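PDB 4R0G: Lpg0393 helical bundle domain-containing protein from Legionella pneumophila subsp. pneumophila str. Philadelphia 1, which acts as a guanine-nucleotide exchange factor for the small GTPases Rab5, Rab21 and Rab22, probably through its VPS9-like domain. Local coordinates for residues 19-24 with 65-70; 54-59 with 91-96. All coordinates share one frame; numbering follows the deposited sequence.

From the N terminus the chain runs through helix 5-14 and the short helix 17-20 into segment 19-24. It continues through helix 23-30 and helix 40-53 to segment 54-59, which opens helix 58-71. Segment 65-70 lies further along that same helix and returns to 19-24, so contact 1 closes a loop of 40 residues. Contact 2 closes a loop of 31 residues when 91-96, on helix 80-101, meets 54-59. The two loops cross, because 54-59 falls inside the first and 91-96 beyond it. The centres of the two contacts are about 13 Å apart, and both use helix 58-71. All four segments belong to the VPS9-like region.

Contact 1: 19-24 with 65-70; sequences LFLQWP and AILYAV
Leu67 of helix 58-71 meets Phe20 and Leu21 inside the all-helical VPS9-like domain. Phe20 and Leu21 belong to the type I beta turn from Phe20 to Trp23, which joins helix 17-20 to helix 23-30. The contact is wholly apolar, and no hydrogen bond crosses it. All three side chains are buried.

Backbone bonds shape the chain that presents these groups. Trp23 N donates to Phe20 O at 3.1 Å and closes the turn. Just before it, at the end of helix 17-20, Gln22 N donates to Leu19 O at 2.9 Å.

Neighbouring helices also pack on these residues. Phe20 touches Leu12 of helix 5-14 and Ile89 of helix 80-101. Leu67 touches Leu86 of helix 80-101 and Ile165 of helix 155-183. Leu21 packs on Leu78 in a loop.

The aliphatic part is a meeting of two leucine ends. With CG anti to the carbonyl carbon (chi1 -68°), Leu21 sends its CD2 methyl out to Leu67. Leu21 CD2 lies 3.6 Å from Leu67 CD1, and the side chains reach toward each other tip to tip. The backbones stay well apart, with Leu21 CA 9.7 Å from Leu67 CA. The gap is therefore bridged by side chains alone.

The aromatic part uses the same methyl. Leu67 CD1 comes up to the edge of the Phe20 ring, close to the ring plane, and does not lie over a face. It sits 3.9 Å from Phe20 CD2 and 4.0 Å from Phe20 CE2.

Contact 2: 54-59 with 91-96; sequences NGFCLD and IALFPC
A sulfur-aromatic and CH-pi contact joins the loop before helix 58-71 to helix 80-101 in the VPS9-like domain. The loop residue is Phe56, and its ring takes Cys96 over one face and Leu93 at its edge. Apolar and aromatic contacts carry the interface, and no hydrogen bond crosses it.

The loop is a junction between two helices. Asn54 is the first residue to leave the helical conformation after helix 40-53, and Gly55 follows with positive phi. Cys57 takes the N-cap position of helix 58-71. Phe56 extends toward helix 80-101 with CG anti to its backbone N (chi1 -178°). The nearest CA atoms across the contact are Phe56 CA and Cys96 CA, 7.5 Å apart. Around the contact, Trp51 meets the Phe56 ring edge-to-face, while Leu93 also packs on Phe146 of helix 132-151.

Leu93 comes to the ring at its edge. Its CD1 lies near the ring plane, 3.8 Å from both Phe56 CE1 and Phe56 CZ. The Leu93 and Phe56 side chains cross at about a right angle.

Cys96 covers one face of the ring. Its CB stands 3.6 Å from the centroid of the Phe56 ring and only 13° off the ring normal, so it sits nearly over the ring centre. The nearest single ring atom is Phe56 CE2, also 3.6 Å from Cys96 CB. The carbonyl carbon, Cys96 C, is almost as near, 3.7 Å from Phe56 CE2. The sulfur is farther above the same face, with Cys96 SG 4.7 Å from the Phe56 centroid and 8° off the normal.

Contact 1: 19-24 with 65-70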
# COMPACT_ATOMS: atom_id res chain seq x y z
N LEU A 19 4.37 13.63 -12.11
CA LEU A 19 3.98 14.23 -13.37
C LEU A 19 4.22 13.26 -14.53
O LEU A 19 3.36 13.08 -15.38
CB LEU A 19 4.69 15.57 -13.59
CG LEU A 19 4.42 16.21 -14.95
CD1 LEU A 19 2.90 16.41 -15.13
CD2 LEU A 19 5.25 17.51 -15.14
N PHE A 20 5.38 12.62 -14.56
CA PHE A 20 5.67 11.70 -15.65
C PHE A 20 4.62 10.60 -15.79
O PHE A 20 4.22 10.26 -16.90
CB PHE A 20 7.03 11.08 -15.50
CG PHE A 20 7.20 9.79 -16.25
CD1 PHE A 20 7.30 9.78 -17.63
CD2 PHE A 20 7.28 8.56 -15.57
CE1 PHE A 20 7.45 8.61 -18.35
CE2 PHE A 20 7.45 7.38 -16.30
CZ PHE A 20 7.54 7.42 -17.69
N LEU A 21 4.15 10.10 -14.63
CA LEU A 21 3.09 9.07 -14.51
C LEU A 21 1.71 9.50 -15.01
O LEU A 21 0.76 8.72 -14.97
CB LEU A 21 2.99 8.57 -13.07
CG LEU A 21 4.18 7.76 -12.54
CD1 LEU A 21 3.93 7.27 -11.15
CD2 LEU A 21 4.48 6.59 -13.43
N GLN A 22 1.58 10.76 -15.41
CA GLN A 22 0.32 11.34 -15.88
C GLN A 22 0.21 11.14 -17.39
O GLN A 22 -0.81 11.44 -18.03
CB GLN A 22 0.33 12.82 -15.56
CG GLN A 22 -0.93 13.40 -14.99
CD GLN A 22 -0.66 14.76 -14.38
OE1 GLN A 22 -0.61 14.90 -13.15
NE2 GLN A 22 -0.48 15.79 -15.23
N TRP A 23 1.32 10.65 -17.93
CA TRP A 23 1.49 10.42 -19.35
C TRP A 23 0.41 9.54 -19.95
O TRP A 23 -0.20 9.91 -20.97
CB TRP A 23 2.85 9.74 -19.55
CG TRP A 23 3.32 9.62 -20.94
CD1 TRP A 23 2.96 10.40 -22.00
CD2 TRP A 23 4.29 8.69 -21.42
NE1 TRP A 23 3.64 10.00 -23.12
CE2 TRP A 23 4.47 8.96 -22.80
CE3 TRP A 23 5.02 7.65 -20.82
CZ2 TRP A 23 5.34 8.21 -23.61
CZ3 TRP A 23 5.90 6.91 -21.62
CH2 TRP A 23 6.05 7.20 -23.01
N PRO A 24 0.18 8.34 -19.36
CA PRO A 24 -0.77 7.51 -20.09
C PRO A 24 -2.21 8.07 -20.10
O PRO A 24 -3.02 7.70 -20.95
CB PRO A 24 -0.63 6.14 -19.40
CG PRO A 24 -0.04 6.39 -18.10
CD PRO A 24 0.69 7.68 -18.14
N ALA A 65 14.21 3.28 -13.95
CA ALA A 65 14.58 2.26 -12.97
C ALA A 65 14.43 2.84 -11.57
O ALA A 65 13.90 2.17 -10.66
CB ALA A 65 15.98 1.76 -13.20
N ILE A 66 14.89 4.08 -11.39
CA ILE A 66 14.74 4.74 -10.10
C ILE A 66 13.27 4.70 -9.69
O ILE A 66 12.93 4.17 -8.61
CB ILE A 66 15.23 6.19 -10.12
CG1 ILE A 66 16.67 6.26 -10.63
CG2 ILE A 66 15.18 6.77 -8.76
CD1 ILE A 66 17.02 7.62 -11.21
N LEU A 67 12.40 5.19 -10.58
CA LEU A 67 10.97 5.22 -10.32
C LEU A 67 10.46 3.86 -9.83
O LEU A 67 9.80 3.76 -8.81
CB LEU A 67 10.21 5.66 -11.57
CG LEU A 67 8.91 6.48 -11.41
CD1 LEU A 67 7.95 6.20 -12.55
CD2 LEU A 67 8.21 6.25 -10.09
N TYR A 68 10.82 2.80 -10.55
CA TYR A 68 10.41 1.45 -10.19
C TYR A 68 10.91 1.03 -8.82
O TYR A 68 10.16 0.51 -8.00
CB TYR A 68 10.96 0.46 -11.20
CG TYR A 68 10.06 -0.72 -11.37
CD1 TYR A 68 9.07 -0.70 -12.33
CD2 TYR A 68 10.18 -1.84 -10.55
CE1 TYR A 68 8.23 -1.79 -12.50
CE2 TYR A 68 9.33 -2.94 -10.70
CZ TYR A 68 8.36 -2.90 -11.68
OH TYR A 68 7.51 -3.96 -11.87
N ALA A 69 12.20 1.23 -8.59
CA ALA A 69 12.80 0.90 -7.31
C ALA A 69 11.96 1.52 -6.20
O ALA A 69 11.74 0.91 -5.15
CB ALA A 69 14.23 1.43 -7.25
N VAL A 70 11.49 2.74 -6.44
CA VAL A 70 10.61 3.40 -5.50
C VAL A 70 9.29 2.63 -5.37
O VAL A 70 8.80 2.43 -4.29
CB VAL A 70 10.32 4.84 -5.91
CG1 VAL A 70 9.34 5.45 -4.93
CG2 VAL A 70 11.63 5.68 -5.99

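Contact 2: 54-59 with 91-96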
# COMPACT_ATOMS: atom_id res chain seq x y z
N ASN A 54 9.72 9.88 -29.48
CA ASN A 54 10.14 10.93 -28.58
C ASN A 54 11.50 10.73 -27.99
O ASN A 54 11.83 11.25 -26.93
CB ASN A 54 9.01 11.42 -27.68
CG ASN A 54 7.93 12.17 -28.48
OD1 ASN A 54 7.88 13.41 -28.48
ND2 ASN A 54 7.09 11.40 -29.19
N GLY A 55 12.27 9.89 -28.66
CA GLY A 55 13.69 9.76 -28.39
C GLY A 55 14.00 8.82 -27.25
O GLY A 55 14.81 9.13 -26.36
N PHE A 56 13.34 7.67 -27.29
CA PHE A 56 13.62 6.60 -26.34
C PHE A 56 15.14 6.34 -26.31
O PHE A 56 15.82 6.35 -27.34
CB PHE A 56 12.85 5.33 -26.69
CG PHE A 56 13.08 4.22 -25.72
CD1 PHE A 56 12.54 4.27 -24.44
CD2 PHE A 56 13.86 3.13 -26.06
CE1 PHE A 56 12.78 3.23 -23.51
CE2 PHE A 56 14.10 2.10 -25.15
CZ PHE A 56 13.56 2.15 -23.87
N CYS A 57 15.69 6.16 -25.12
CA CYS A 57 17.12 5.97 -25.02
C CYS A 57 17.53 5.37 -23.68
O CYS A 57 16.75 5.32 -22.74
CB CYS A 57 17.79 7.33 -25.17
SG CYS A 57 17.71 8.26 -23.62
N LEU A 58 18.81 5.03 -23.59
CA LEU A 58 19.36 4.31 -22.46
C LEU A 58 19.11 5.03 -21.13
O LEU A 58 18.76 4.41 -20.12
CB LEU A 58 20.84 4.03 -22.71
CG LEU A 58 21.56 3.11 -21.72
CD1 LEU A 58 20.93 1.72 -21.76
CD2 LEU A 58 23.04 3.06 -22.06
N ASP A 59 19.29 6.34 -21.13
CA ASP A 59 19.05 7.14 -19.94
C ASP A 59 17.56 7.14 -19.51
O ASP A 59 17.25 7.17 -18.32
CB ASP A 59 19.63 8.56 -20.13
CG ASP A 59 19.29 9.51 -18.98
OD1 ASP A 59 19.84 9.29 -17.86
OD2 ASP A 59 18.47 10.47 -19.22
N ILE A 91 5.24 -2.21 -19.27
CA ILE A 91 4.88 -3.20 -20.27
C ILE A 91 5.21 -2.65 -21.65
O ILE A 91 5.52 -3.41 -22.58
CB ILE A 91 3.42 -3.67 -20.17
CG1 ILE A 91 3.19 -4.33 -18.81
CG2 ILE A 91 3.12 -4.66 -21.23
CD1 ILE A 91 1.74 -4.66 -18.57
N ALA A 92 5.18 -1.31 -21.78
CA ALA A 92 5.61 -0.68 -23.04
C ALA A 92 7.12 -0.63 -23.15
O ALA A 92 7.66 -0.61 -24.24
CB ALA A 92 5.04 0.68 -23.17
N LEU A 93 7.78 -0.60 -22.00
CA LEU A 93 9.22 -0.39 -21.90
C LEU A 93 10.04 -1.51 -22.56
O LEU A 93 11.05 -1.27 -23.25
CB LEU A 93 9.61 -0.29 -20.43
CG LEU A 93 11.12 -0.40 -20.20
CD1 LEU A 93 11.83 0.80 -20.78
CD2 LEU A 93 11.46 -0.53 -18.72
N PHE A 94 9.60 -2.73 -22.31
CA PHE A 94 10.35 -3.90 -22.70
C PHE A 94 10.42 -4.05 -24.21
O PHE A 94 11.50 -4.25 -24.74
CB PHE A 94 9.85 -5.16 -21.98
CG PHE A 94 9.89 -5.04 -20.48
CD1 PHE A 94 11.03 -4.61 -19.84
CD2 PHE A 94 8.77 -5.30 -19.72
CE1 PHE A 94 11.06 -4.48 -18.47
CE2 PHE A 94 8.80 -5.16 -18.35
CZ PHE A 94 9.94 -4.75 -17.73
N PRO A 95 9.27 -3.92 -24.91
CA PRO A 95 9.34 -3.86 -26.38
C PRO A 95 10.31 -2.79 -26.90
O PRO A 95 11.12 -3.10 -27.78
CB PRO A 95 7.93 -3.46 -26.79
CG PRO A 95 7.08 -3.97 -25.70
CD PRO A 95 7.88 -3.89 -24.43
N CYS A 96 10.22 -1.57 -26.38
CA CYS A 96 11.14 -0.51 -26.78
C CYS A 96 12.61 -0.96 -26.58
O CYS A 96 13.45 -0.73 -27.44
CB CYS A 96 10.87 0.82 -26.05
SG CYS A 96 9.23 1.55 -26.33